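Tungsten-containing formylmethanofuran dehydrogenase 2 subunit C (Methanothermobacter wolfeii, PDB 5T5I) belongs to the tungsten-dependent enzyme complex that probably fixes carbon dioxide onto methanofuran as a formyl group in methane formation, and supplies an elongated beta-helical subunit. Local coordinates at residues C[15-20]-C[76-81]; C[19-24]-C[67-72]; C[32-37]-C[46-51]; C[71-76]-C[92-97]; C[96-101]-C[115-120]. All coordinates share one frame; numbering follows the deposited sequence.

Contact 1 (C[15-20]-C[76-81]); sequences PLEAPN and TKRIGQ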
# COMPACT_ATOMS: atom_id res chain seq x y z
N PRO C 15 12.18 49.89 -12.54
CA PRO C 15 10.86 50.45 -12.19
C PRO C 15 10.84 51.86 -11.60
O PRO C 15 11.84 52.35 -11.07
CB PRO C 15 10.30 49.44 -11.18
CG PRO C 15 11.15 48.24 -11.27
CD PRO C 15 12.47 48.64 -11.82
N LEU C 16 9.67 52.50 -11.70
CA LEU C 16 9.40 53.79 -11.10
C LEU C 16 8.73 53.54 -9.75
O LEU C 16 8.02 52.54 -9.59
CB LEU C 16 8.40 54.60 -11.96
CG LEU C 16 8.80 54.92 -13.41
CD1 LEU C 16 7.67 55.62 -14.13
CD2 LEU C 16 10.05 55.77 -13.45
N GLU C 17 8.95 54.43 -8.79
CA GLU C 17 8.24 54.42 -7.49
C GLU C 17 7.53 55.76 -7.45
O GLU C 17 8.20 56.79 -7.49
CB GLU C 17 9.16 54.26 -6.27
CG GLU C 17 9.98 52.98 -6.28
CD GLU C 17 10.42 52.48 -4.92
OE1 GLU C 17 11.24 51.54 -4.88
OE2 GLU C 17 9.92 53.01 -3.89
N ALA C 18 6.20 55.75 -7.43
CA ALA C 18 5.42 56.99 -7.52
C ALA C 18 4.35 57.13 -6.43
O ALA C 18 3.17 57.31 -6.74
CB ALA C 18 4.81 57.09 -8.90
N PRO C 19 4.76 57.16 -5.14
CA PRO C 19 3.78 57.38 -4.06
C PRO C 19 3.07 58.74 -4.13
O PRO C 19 1.98 58.88 -3.58
CB PRO C 19 4.63 57.24 -2.79
CG PRO C 19 6.02 57.61 -3.23
CD PRO C 19 6.13 57.01 -4.59
N ASN C 20 3.66 59.73 -4.84
CA ASN C 20 3.03 61.04 -5.01
C ASN C 20 1.86 61.03 -6.01
O ASN C 20 1.17 62.04 -6.13
CB ASN C 20 4.07 62.12 -5.38
CG ASN C 20 4.95 62.51 -4.23
OD1 ASN C 20 4.55 62.47 -3.07
ND2 ASN C 20 6.14 63.03 -4.53
N THR C 76 5.34 50.52 -12.35
CA THR C 76 5.18 51.67 -11.45
C THR C 76 4.64 51.17 -10.12
O THR C 76 3.54 50.60 -10.06
CB THR C 76 4.32 52.77 -12.06
OG1 THR C 76 4.85 53.09 -13.35
CG2 THR C 76 4.28 54.03 -11.20
N LYS C 77 5.43 51.41 -9.06
CA LYS C 77 5.15 50.97 -7.69
C LYS C 77 4.55 52.10 -6.85
O LYS C 77 4.76 53.27 -7.14
CB LYS C 77 6.47 50.51 -7.02
CG LYS C 77 7.14 49.33 -7.71
CD LYS C 77 8.53 49.04 -7.13
CE LYS C 77 9.13 47.79 -7.76
NZ LYS C 77 10.49 47.53 -7.26
N ARG C 78 3.82 51.71 -5.79
CA ARG C 78 3.27 52.58 -4.74
C ARG C 78 2.20 53.59 -5.20
O ARG C 78 1.96 54.56 -4.50
CB ARG C 78 4.42 53.30 -4.00
CG ARG C 78 5.45 52.34 -3.43
CD ARG C 78 6.52 53.03 -2.61
NE ARG C 78 7.49 52.06 -2.11
CZ ARG C 78 7.36 51.29 -1.03
NH1 ARG C 78 8.32 50.46 -0.69
NH2 ARG C 78 6.25 51.33 -0.29
N ILE C 79 1.50 53.33 -6.32
CA ILE C 79 0.44 54.23 -6.79
C ILE C 79 -0.67 54.27 -5.72
O ILE C 79 -1.09 53.22 -5.24
CB ILE C 79 -0.11 53.79 -8.18
CG1 ILE C 79 0.96 54.00 -9.29
CG2 ILE C 79 -1.41 54.55 -8.54
CD1 ILE C 79 0.70 53.22 -10.55
N GLY C 80 -1.08 55.47 -5.34
CA GLY C 80 -2.13 55.68 -4.35
C GLY C 80 -1.74 55.43 -2.90
O GLY C 80 -2.61 55.42 -2.03
N GLN C 81 -0.43 55.26 -2.62
CA GLN C 81 0.05 54.98 -1.26
C GLN C 81 -0.41 56.03 -0.26
O GLN C 81 -0.21 57.22 -0.50
CB GLN C 81 1.59 54.89 -1.24
CG GLN C 81 2.17 54.53 0.13
CD GLN C 81 3.61 54.15 0.01
OE1 GLN C 81 3.94 53.05 -0.43
NE2 GLN C 81 4.51 55.06 0.36
O HOH W 1 10.28 50.03 -2.71
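Leu16 and Glu17 run parallel to Thr76 and Lys77 in a short two-pair bridge, with CA atoms 4.7 Å apart for Leu16 and Thr76 and 4.6 Å apart for Glu17 and Lys77. Lys77 N donates to Leu16 O at 2.9 Å, and one step on Ala18 N reaches Lys77 O in a nearly straight bond of 177°. Leu16 and Thr76 share one face, where Thr76 CG2 meets Ala18 CB at 3.9 Å while Thr76 OG1 is bonded to Gln11. Glu17 and Lys77 occupy the other face. Segment 76-81 belongs to an early coil of a right-handed beta-helix; its backbone also bonds to the following coil, Arg78 to Met96 and Ile79 to Gly99, so 15-20 takes the place that a preceding coil would have. Arg78 starts a type II turn and lies beside Glu17, both chains pointing the same way. Extension from CG to NE brings Arg78 NE to Glu17 OE2 at 3.2 Å, a salt bridge in the guanidinium plane but 50° above that of the carboxylate. Water 1 links Arg78 NH1 to Glu17 OE1, and Arg78 NH2 donates to a lone pair of Gln81 OE1 at 2.9 Å. Partners on all three nitrogens thus fix the rotation of the guanidinium. Lys77, fully extended, passes Pro15 with CE 4.0 Å from Pro15 CB; its NZ forms salt bridges with acidic side chains of another protein chain, and Glu17 OE2 has a second, basic partner there.

Contact 2 (C[19-24]-C[67-72]); sequences PNIKPD and IIIDGD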
# COMPACT_ATOMS: atom_id res chain seq x y z
N PRO C 19 4.76 57.16 -5.14
CA PRO C 19 3.78 57.38 -4.06
C PRO C 19 3.07 58.74 -4.13
O PRO C 19 1.98 58.88 -3.58
CB PRO C 19 4.63 57.24 -2.79
CG PRO C 19 6.02 57.61 -3.23
CD PRO C 19 6.13 57.01 -4.59
N ASN C 20 3.66 59.73 -4.84
CA ASN C 20 3.03 61.04 -5.01
C ASN C 20 1.86 61.03 -6.01
O ASN C 20 1.17 62.04 -6.13
CB ASN C 20 4.07 62.12 -5.38
CG ASN C 20 4.95 62.51 -4.23
OD1 ASN C 20 4.55 62.47 -3.07
ND2 ASN C 20 6.14 63.03 -4.53
N ILE C 21 1.62 59.90 -6.73
CA ILE C 21 0.44 59.80 -7.59
C ILE C 21 -0.74 59.46 -6.68
O ILE C 21 -1.01 58.29 -6.39
CB ILE C 21 0.57 58.80 -8.77
CG1 ILE C 21 1.70 59.27 -9.71
CG2 ILE C 21 -0.78 58.71 -9.56
CD1 ILE C 21 2.08 58.28 -10.83
N LYS C 22 -1.39 60.49 -6.18
CA LYS C 22 -2.57 60.36 -5.34
C LYS C 22 -3.35 61.68 -5.28
O LYS C 22 -2.73 62.74 -5.37
CB LYS C 22 -2.23 59.87 -3.92
CG LYS C 22 -1.17 60.66 -3.16
CD LYS C 22 -1.17 60.22 -1.70
CE LYS C 22 0.05 60.61 -0.88
NZ LYS C 22 1.13 59.58 -0.94
N PRO C 23 -4.68 61.64 -5.10
CA PRO C 23 -5.46 62.90 -5.04
C PRO C 23 -4.98 63.92 -3.99
O PRO C 23 -5.05 65.13 -4.25
CB PRO C 23 -6.89 62.41 -4.76
CG PRO C 23 -6.92 61.03 -5.33
CD PRO C 23 -5.58 60.47 -5.00
N ASP C 24 -4.43 63.45 -2.85
CA ASP C 24 -3.91 64.31 -1.78
C ASP C 24 -2.77 65.25 -2.25
O ASP C 24 -2.70 66.39 -1.80
CB ASP C 24 -3.44 63.48 -0.58
CG ASP C 24 -4.53 62.62 0.02
OD1 ASP C 24 -4.86 61.57 -0.59
OD2 ASP C 24 -5.10 63.03 1.05
N ILE C 67 -8.07 60.65 -10.65
CA ILE C 67 -6.88 60.47 -11.48
C ILE C 67 -7.14 59.29 -12.41
O ILE C 67 -7.43 58.19 -11.93
CB ILE C 67 -5.58 60.26 -10.66
CG1 ILE C 67 -5.34 61.43 -9.68
CG2 ILE C 67 -4.37 60.08 -11.61
CD1 ILE C 67 -4.21 61.23 -8.64
N ILE C 68 -7.00 59.49 -13.73
CA ILE C 68 -7.15 58.42 -14.71
C ILE C 68 -5.78 58.17 -15.32
O ILE C 68 -5.23 59.06 -15.97
CB ILE C 68 -8.20 58.76 -15.81
CG1 ILE C 68 -9.58 59.07 -15.17
CG2 ILE C 68 -8.30 57.60 -16.83
CD1 ILE C 68 -10.72 59.42 -16.14
N ILE C 69 -5.23 56.96 -15.12
CA ILE C 69 -3.96 56.58 -15.75
C ILE C 69 -4.41 55.86 -17.00
O ILE C 69 -4.89 54.72 -16.92
CB ILE C 69 -3.05 55.73 -14.84
CG1 ILE C 69 -2.76 56.50 -13.53
CG2 ILE C 69 -1.75 55.37 -15.58
CD1 ILE C 69 -1.79 55.87 -12.58
N ASP C 70 -4.34 56.54 -18.15
CA ASP C 70 -4.85 56.01 -19.41
C ASP C 70 -3.81 55.15 -20.12
O ASP C 70 -3.38 55.47 -21.23
CB ASP C 70 -5.35 57.16 -20.31
CG ASP C 70 -6.20 56.70 -21.49
OD1 ASP C 70 -6.86 55.65 -21.36
OD2 ASP C 70 -6.19 57.39 -22.53
N GLY C 71 -3.47 54.03 -19.50
CA GLY C 71 -2.50 53.10 -20.06
C GLY C 71 -1.89 52.16 -19.04
O GLY C 71 -2.19 52.23 -17.85
N ASP C 72 -1.02 51.30 -19.52
CA ASP C 72 -0.37 50.29 -18.70
C ASP C 72 0.80 50.86 -17.88
O ASP C 72 1.71 51.48 -18.44
CB ASP C 72 0.10 49.13 -19.59
CG ASP C 72 0.62 47.93 -18.82
OD1 ASP C 72 0.29 47.80 -17.63
OD2 ASP C 72 1.35 47.12 -19.42
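Lys22 NZ is gripped by two carbonyl oxygens, Gln81 O of the neighbouring coil at 2.8 Å and Pro19 O at 2.9 Å. The ammonium approaches Pro19 O from 45° above the carbonyl plane. The last torsion bends the chain (chi4 -89°), and the Lys22 side chain starts away from strand 66-69. Across the contact Ile67 does most of the touching. With CG1 anti to the carbonyl carbon (chi1 -57°) and the chain then extended, CD1 is pushed against the Lys22-Pro23 peptide, 3.5 Å from Lys22 C. The same methyl meets the proline ring, lying 4.0 Å from Pro23 CD. Lys22 is the N-cap residue of helix 23-26, so Ile67 packs exactly where the helix begins. Ile21, at the centre of an inverse gamma turn, turns its side chain toward the strand and sets CG2 between two methyls: Ile69 CD1 at 4.3 Å and Ile67 CD1 at 4.4 Å. The contact across is wholly apolar, joining the start of a short helix to strand 66-69 of the beta-helix. Around it, Leu6 of strand 3-8 packs on Ile21 and Ile67, Phe26 of helix 23-26 covers Ile67, and Ile88 and Val90 of strand 87-90 touch Pro23 and Ile69.

Contact 3 (C[32-37]-C[46-51]); sequences EEIKNI and VKLGDF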
# COMPACT_ATOMS: atom_id res chain seq x y z
N GLU C 32 0.70 72.18 -14.82
CA GLU C 32 2.15 72.40 -14.91
C GLU C 32 2.87 72.00 -13.61
O GLU C 32 3.95 71.42 -13.67
CB GLU C 32 2.46 73.87 -15.30
CG GLU C 32 3.51 74.03 -16.38
CD GLU C 32 3.28 73.26 -17.67
OE1 GLU C 32 4.27 72.67 -18.16
OE2 GLU C 32 2.14 73.22 -18.18
N GLU C 33 2.25 72.25 -12.45
CA GLU C 33 2.82 71.84 -11.16
C GLU C 33 2.78 70.31 -11.00
O GLU C 33 3.72 69.74 -10.46
CB GLU C 33 2.08 72.50 -9.98
CG GLU C 33 2.39 73.98 -9.81
CD GLU C 33 1.55 74.64 -8.74
OE1 GLU C 33 2.12 75.09 -7.72
OE2 GLU C 33 0.31 74.67 -8.90
N ILE C 34 1.71 69.66 -11.51
CA ILE C 34 1.58 68.19 -11.46
C ILE C 34 2.70 67.52 -12.28
O ILE C 34 3.26 66.52 -11.82
CB ILE C 34 0.14 67.73 -11.87
CG1 ILE C 34 -0.88 68.16 -10.79
CG2 ILE C 34 0.07 66.20 -12.09
CD1 ILE C 34 -2.31 68.13 -11.22
N LYS C 35 3.07 68.10 -13.44
CA LYS C 35 4.17 67.58 -14.28
C LYS C 35 5.52 67.62 -13.53
O LYS C 35 6.39 66.83 -13.85
CB LYS C 35 4.32 68.38 -15.58
CG LYS C 35 3.18 68.22 -16.58
CD LYS C 35 3.35 69.21 -17.74
CE LYS C 35 2.25 69.11 -18.76
NZ LYS C 35 2.52 69.97 -19.95
N ASN C 36 5.69 68.56 -12.57
CA ASN C 36 6.93 68.68 -11.78
C ASN C 36 6.94 67.84 -10.50
O ASN C 36 7.93 67.89 -9.77
CB ASN C 36 7.20 70.17 -11.44
CG ASN C 36 7.60 70.99 -12.64
OD1 ASN C 36 8.24 70.49 -13.57
ND2 ASN C 36 7.27 72.27 -12.64
N ILE C 37 5.88 67.04 -10.22
CA ILE C 37 5.85 66.17 -9.05
C ILE C 37 7.01 65.18 -9.15
O ILE C 37 7.22 64.58 -10.21
CB ILE C 37 4.47 65.45 -8.90
CG1 ILE C 37 3.41 66.46 -8.38
CG2 ILE C 37 4.54 64.23 -7.96
CD1 ILE C 37 1.97 65.97 -8.45
N VAL C 46 13.31 61.87 -10.55
CA VAL C 46 12.87 62.42 -11.84
C VAL C 46 11.53 63.10 -11.67
O VAL C 46 10.94 63.02 -10.60
CB VAL C 46 12.84 61.35 -12.98
CG1 VAL C 46 14.22 60.77 -13.23
CG2 VAL C 46 11.82 60.24 -12.68
N LYS C 47 11.05 63.77 -12.71
CA LYS C 47 9.75 64.46 -12.71
C LYS C 47 8.68 63.55 -13.28
O LYS C 47 8.95 62.79 -14.21
CB LYS C 47 9.84 65.75 -13.55
CG LYS C 47 10.71 66.82 -12.91
CD LYS C 47 10.81 68.07 -13.78
CE LYS C 47 11.61 67.87 -15.04
NZ LYS C 47 12.39 69.08 -15.42
N LEU C 48 7.44 63.67 -12.78
CA LEU C 48 6.30 62.90 -13.27
C LEU C 48 6.13 63.09 -14.79
O LEU C 48 5.91 62.12 -15.50
CB LEU C 48 5.01 63.32 -12.53
CG LEU C 48 3.72 62.55 -12.83
CD1 LEU C 48 3.83 61.08 -12.46
CD2 LEU C 48 2.57 63.12 -12.06
N GLY C 49 6.34 64.32 -15.26
CA GLY C 49 6.27 64.69 -16.67
C GLY C 49 7.27 63.99 -17.58
O GLY C 49 7.04 63.92 -18.79
N ASP C 50 8.38 63.48 -17.02
CA ASP C 50 9.38 62.72 -17.79
C ASP C 50 8.82 61.37 -18.26
O ASP C 50 9.33 60.82 -19.24
CB ASP C 50 10.67 62.46 -16.97
CG ASP C 50 11.48 63.70 -16.62
OD1 ASP C 50 11.41 64.69 -17.37
OD2 ASP C 50 12.25 63.64 -15.62
N PHE C 51 7.82 60.80 -17.56
CA PHE C 51 7.26 59.48 -17.88
C PHE C 51 5.75 59.46 -18.13
O PHE C 51 5.21 58.40 -18.45
CB PHE C 51 7.65 58.49 -16.76
CG PHE C 51 9.10 58.11 -16.85
CD1 PHE C 51 9.52 57.09 -17.70
CD2 PHE C 51 10.07 58.80 -16.13
CE1 PHE C 51 10.87 56.73 -17.78
CE2 PHE C 51 11.42 58.44 -16.22
CZ PHE C 51 11.80 57.40 -17.03
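Ile34 and Leu48 lie side by side and point the same way, where the end of helix 31-35 meets the turn that follows the hairpin of strands 38-41 and 44-47, in the cap at the N-terminal end of the beta-helix. Leu48 CD2 touches Ile34 CG2 at 4.0 Å and comes still nearer to Ile34 O, at 3.5 Å. Leu48 CG stands anti to the backbone N (chi1 -176°), which turns the branched end to the helix. Nearer the backbone, Leu48 CB meets Ile37 CB at 4.2 Å, and Phe26 of helix 23-26 packs on all three of these apolar residues. A second pair, Asn36 and Lys47, also runs alongside, this time on the outer surface; Asn36 OD1 rests 3.5 Å from the methylene Lys47 CD. Two backbone bonds set this spacing. Ile37 O receives Leu48 N at 2.7 Å, nearly along the C=O axis, whereas Gly49 N meets Lys35 O at 2.9 Å on a lone pair in the carbonyl plane. Glycine lets the backbones come close here, since a CB on Gly49 would come tightly up against Lys35 O. The turn is itself braced by Asp50, whose OD2 accepts from Lys47 N at 3.2 Å, met from 55° above the carboxylate plane.

Contact 4 (C[71-76]-C[92-97]); sequences GDVYNT and GNVNMY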
# COMPACT_ATOMS: atom_id res chain seq x y z
N GLY C 71 -3.47 54.03 -19.50
CA GLY C 71 -2.50 53.10 -20.06
C GLY C 71 -1.89 52.16 -19.04
O GLY C 71 -2.19 52.23 -17.85
N ASP C 72 -1.02 51.30 -19.52
CA ASP C 72 -0.37 50.29 -18.70
C ASP C 72 0.80 50.86 -17.88
O ASP C 72 1.71 51.48 -18.44
CB ASP C 72 0.10 49.13 -19.59
CG ASP C 72 0.62 47.93 -18.82
OD1 ASP C 72 0.29 47.80 -17.63
OD2 ASP C 72 1.35 47.12 -19.42
N VAL C 73 0.79 50.64 -16.55
CA VAL C 73 1.87 51.09 -15.66
C VAL C 73 2.40 49.90 -14.86
O VAL C 73 2.58 49.98 -13.64
CB VAL C 73 1.50 52.33 -14.80
CG1 VAL C 73 1.44 53.58 -15.66
CG2 VAL C 73 0.18 52.14 -14.05
N TYR C 74 2.66 48.79 -15.59
CA TYR C 74 3.16 47.52 -15.04
C TYR C 74 4.46 47.67 -14.23
O TYR C 74 4.73 46.83 -13.39
CB TYR C 74 3.35 46.45 -16.15
CG TYR C 74 4.62 46.63 -16.96
CD1 TYR C 74 4.68 47.55 -18.00
CD2 TYR C 74 5.78 45.94 -16.64
CE1 TYR C 74 5.85 47.76 -18.72
CE2 TYR C 74 6.97 46.13 -17.36
CZ TYR C 74 7.00 47.05 -18.39
OH TYR C 74 8.14 47.26 -19.13
N ASN C 75 5.28 48.71 -14.53
CA ASN C 75 6.54 48.95 -13.83
C ASN C 75 6.51 50.22 -12.96
O ASN C 75 7.55 50.84 -12.75
CB ASN C 75 7.72 48.92 -14.82
CG ASN C 75 8.66 47.76 -14.58
OD1 ASN C 75 8.37 46.83 -13.82
ND2 ASN C 75 9.83 47.77 -15.22
N THR C 76 5.34 50.52 -12.35
CA THR C 76 5.18 51.67 -11.45
C THR C 76 4.64 51.17 -10.12
O THR C 76 3.54 50.60 -10.06
CB THR C 76 4.32 52.77 -12.06
OG1 THR C 76 4.85 53.09 -13.35
CG2 THR C 76 4.28 54.03 -11.20
N GLY C 92 -5.04 49.59 -17.10
CA GLY C 92 -3.93 48.69 -17.34
C GLY C 92 -3.43 48.06 -16.05
O GLY C 92 -4.13 48.09 -15.04
N ASN C 93 -2.21 47.52 -16.08
CA ASN C 93 -1.61 46.87 -14.90
C ASN C 93 -0.84 47.84 -14.02
O ASN C 93 -0.49 48.93 -14.47
CB ASN C 93 -0.65 45.75 -15.33
CG ASN C 93 -1.23 44.80 -16.36
OD1 ASN C 93 -2.24 44.12 -16.11
ND2 ASN C 93 -0.64 44.74 -17.54
N VAL C 94 -0.56 47.41 -12.78
CA VAL C 94 0.26 48.14 -11.79
C VAL C 94 1.28 47.17 -11.20
O VAL C 94 1.04 45.97 -11.18
CB VAL C 94 -0.55 48.83 -10.65
CG1 VAL C 94 -1.49 49.90 -11.19
CG2 VAL C 94 -1.31 47.82 -9.80
N ASN C 95 2.39 47.70 -10.66
CA ASN C 95 3.42 46.90 -9.99
C ASN C 95 3.02 46.74 -8.49
O ASN C 95 1.82 46.67 -8.17
CB ASN C 95 4.81 47.55 -10.20
CG ASN C 95 6.00 46.62 -10.04
OD1 ASN C 95 6.33 46.23 -8.94
ND2 ASN C 95 6.61 46.16 -11.12
N MET C 96 3.99 46.67 -7.56
CA MET C 96 3.72 46.42 -6.15
C MET C 96 3.18 47.62 -5.39
O MET C 96 3.27 48.75 -5.86
CB MET C 96 5.03 45.97 -5.47
CG MET C 96 5.61 44.67 -6.00
SD MET C 96 7.33 44.48 -5.47
CE MET C 96 7.80 43.07 -6.42
N TYR C 97 2.64 47.36 -4.19
CA TYR C 97 2.19 48.36 -3.20
C TYR C 97 1.04 49.26 -3.62
O TYR C 97 0.92 50.36 -3.07
CB TYR C 97 3.38 49.24 -2.77
CG TYR C 97 4.60 48.46 -2.32
CD1 TYR C 97 4.60 47.76 -1.12
CD2 TYR C 97 5.77 48.48 -3.07
CE1 TYR C 97 5.73 47.07 -0.69
CE2 TYR C 97 6.91 47.79 -2.64
CZ TYR C 97 6.88 47.08 -1.46
OH TYR C 97 7.99 46.40 -1.02
O HOH W 2 2.11 44.61 -19.29
O HOH W 3 1.57 50.62 -7.83
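Asp72 and Asn93 occupy matching places on two successive coils of the beta-helix, in the bends that follow strands 66-69 and 87-90. Neither segment forms a regular strand here, and side chains take up part of the backbone bonding. Asp72 OD1 takes Asn93 N at 3.0 Å, from 36° above its carboxylate plane, and more weakly Asn93 ND2; carboxylate and amide stand almost perpendicular. Water 2 donates to Asp72 OD2, and Asn93 OD1 passes the pattern on to Asn112 N of the next coil. In return, Val73 N donates to Asn93 O at 3.0 Å. Val73 CG2, in the crowded position between backbone N and carbonyl carbon, also presses on Asn93 O and meets Val94 CG1 at 4.0 Å. The coil of 71-76 then makes a type I turn from Val73 to Thr76, and Asn95 bridges onto it. Its CG is anti to the backbone N (chi1 -158°), and its ND2 reaches Tyr74 O at 3.0 Å on a lone pair, while Asn95 N donates to Thr76 O at 3.2 Å. The other amide atom, OD1, accepts the backbone N of Met96. An alanine here would probably leave Tyr74 O and Met96 N without these mates and let the turn shift against the coil of 92-97. Thr76 O holds a further partner: water 3 donates to it at 3.0 Å and also to Met96 O, spanning the two coils.

Contact 5 (C[96-101]-C[115-120]); sequences MYVGAG and SWAGQD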
# COMPACT_ATOMS: atom_id res chain seq x y z
N MET C 96 3.99 46.67 -7.56
CA MET C 96 3.72 46.42 -6.15
C MET C 96 3.18 47.62 -5.39
O MET C 96 3.27 48.75 -5.86
CB MET C 96 5.03 45.97 -5.47
CG MET C 96 5.61 44.67 -6.00
SD MET C 96 7.33 44.48 -5.47
CE MET C 96 7.80 43.07 -6.42
N TYR C 97 2.64 47.36 -4.19
CA TYR C 97 2.19 48.36 -3.20
C TYR C 97 1.04 49.26 -3.62
O TYR C 97 0.92 50.36 -3.07
CB TYR C 97 3.38 49.24 -2.77
CG TYR C 97 4.60 48.46 -2.32
CD1 TYR C 97 4.60 47.76 -1.12
CD2 TYR C 97 5.77 48.48 -3.07
CE1 TYR C 97 5.73 47.07 -0.69
CE2 TYR C 97 6.91 47.79 -2.64
CZ TYR C 97 6.88 47.08 -1.46
OH TYR C 97 7.99 46.40 -1.02
N VAL C 98 0.16 48.84 -4.53
CA VAL C 98 -0.95 49.71 -4.93
C VAL C 98 -1.85 49.97 -3.71
O VAL C 98 -2.23 49.02 -3.01
CB VAL C 98 -1.74 49.21 -6.16
CG1 VAL C 98 -2.59 47.99 -5.85
CG2 VAL C 98 -2.61 50.33 -6.73
N GLY C 99 -2.10 51.24 -3.43
CA GLY C 99 -2.92 51.64 -2.29
C GLY C 99 -2.39 51.24 -0.92
O GLY C 99 -3.16 51.20 0.04
N ALA C 100 -1.07 50.96 -0.80
CA ALA C 100 -0.48 50.57 0.49
C ALA C 100 -0.73 51.66 1.56
O ALA C 100 -0.48 52.84 1.31
CB ALA C 100 1.01 50.32 0.35
N GLY C 101 -1.31 51.27 2.69
CA GLY C 101 -1.59 52.21 3.77
C GLY C 101 -2.69 53.22 3.51
O GLY C 101 -2.83 54.17 4.28
N SER C 115 2.57 42.26 -5.90
CA SER C 115 2.47 41.92 -4.49
C SER C 115 2.28 43.15 -3.61
O SER C 115 2.61 44.27 -4.01
CB SER C 115 3.70 41.14 -4.03
OG SER C 115 3.80 39.93 -4.77
N TRP C 116 1.70 42.94 -2.42
CA TRP C 116 1.46 43.99 -1.40
C TRP C 116 0.38 45.02 -1.80
O TRP C 116 0.40 46.15 -1.32
CB TRP C 116 2.76 44.67 -0.96
CG TRP C 116 3.66 43.71 -0.24
CD1 TRP C 116 3.45 43.15 0.98
CD2 TRP C 116 4.88 43.15 -0.73
NE1 TRP C 116 4.44 42.25 1.27
CE2 TRP C 116 5.35 42.24 0.24
CE3 TRP C 116 5.64 43.33 -1.90
CZ2 TRP C 116 6.54 41.51 0.09
CZ3 TRP C 116 6.80 42.58 -2.07
CH2 TRP C 116 7.24 41.69 -1.08
N ALA C 117 -0.60 44.60 -2.59
CA ALA C 117 -1.73 45.47 -2.93
C ALA C 117 -2.52 45.68 -1.64
O ALA C 117 -2.87 44.70 -0.98
CB ALA C 117 -2.61 44.82 -3.99
N GLY C 118 -2.70 46.92 -1.23
CA GLY C 118 -3.40 47.21 0.02
C GLY C 118 -2.67 46.80 1.29
O GLY C 118 -3.31 46.64 2.34
N GLN C 119 -1.34 46.66 1.25
CA GLN C 119 -0.56 46.35 2.47
C GLN C 119 -0.84 47.43 3.52
O GLN C 119 -0.90 48.61 3.17
CB GLN C 119 0.93 46.34 2.15
CG GLN C 119 1.86 46.11 3.38
CD GLN C 119 3.31 46.20 2.96
OE1 GLN C 119 3.68 47.04 2.15
NE2 GLN C 119 4.15 45.28 3.43
N ASP C 120 -1.10 47.03 4.78
CA ASP C 120 -1.39 47.97 5.89
C ASP C 120 -2.60 48.91 5.64
O ASP C 120 -2.64 50.01 6.20
CB ASP C 120 -0.14 48.83 6.22
CG ASP C 120 0.99 48.05 6.83
OD1 ASP C 120 0.73 47.27 7.76
OD2 ASP C 120 2.15 48.30 6.45
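The Trp116 ring has Ser115 CB over one face and Tyr97 OH over the other, 3.9 Å above the plane and toward the rim, while Met96 SD lies in plane at its edge, 3.9 Å from Trp116 CZ3, a Met-aromatic contact. Tyr97 and Trp116 point the same way with planes only 13° apart, yet they are slid so far that the rings barely overlap; the close touch is Tyr97 CD1 on Trp116 CB at 3.6 Å. Gln119 OE1 stands at the edge of the tyrosine ring, 3.5 Å from Tyr97 CD1. The backbones that carry these side chains form two type II turns, Tyr97 to Ala100 and Trp116 to Gln119, stacked in register, each with a glycine of positive phi at its third position. This repeating turn fits the glycine-rich beta-helix known from the C-terminal domain of glutamate synthase. Tyr97 N donates to Ser115 O at 3.1 Å, Gly118 N to Val98 O at 2.8 Å and Gly101 N to Gln119 O at 2.7 Å, and Val98 CG1 packs on Ala117 CB. Tyr97 OH bonds to an acidic side chain of another protein chain, and Arg78 makes a cation-pi contact with the ring. An alanine in place of Tyr97 would probably uncover one side of Trp116 and leave that acid without the hydroxyl and Arg78 without the ring it faces. The Trp116 ring meets that of Tyr135 nearly parallel, and Gln119 NE2 bonds to Ser139 O, a calcium-site residue. Aromatic packing toward partner chains is combined with this bond; any influence on the metal would be indirect.

In the fold
The five contacts follow the N-terminal part of the beta-helix from its cap into its coils. Contact 3 is outermost, about 28 Å from the centre of the chain, and contact 5 the innermost, about 6 Å; their own centres lie 23 Å apart. Contacts 1 and 2 share Pro19 and Asn20, and their centres are 9 Å apart; contact 3 falls within the sequence that both enclose. Thr76 passes from contact 1 to contact 4, whose Met96 and Tyr97 begin contact 5. Contacts 4 and 5 each join one coil to the next, whereas contacts 1 and 2 fasten the N-terminal region to the first coils and contact 3 holds that region together, which probably caps that end of the solenoid.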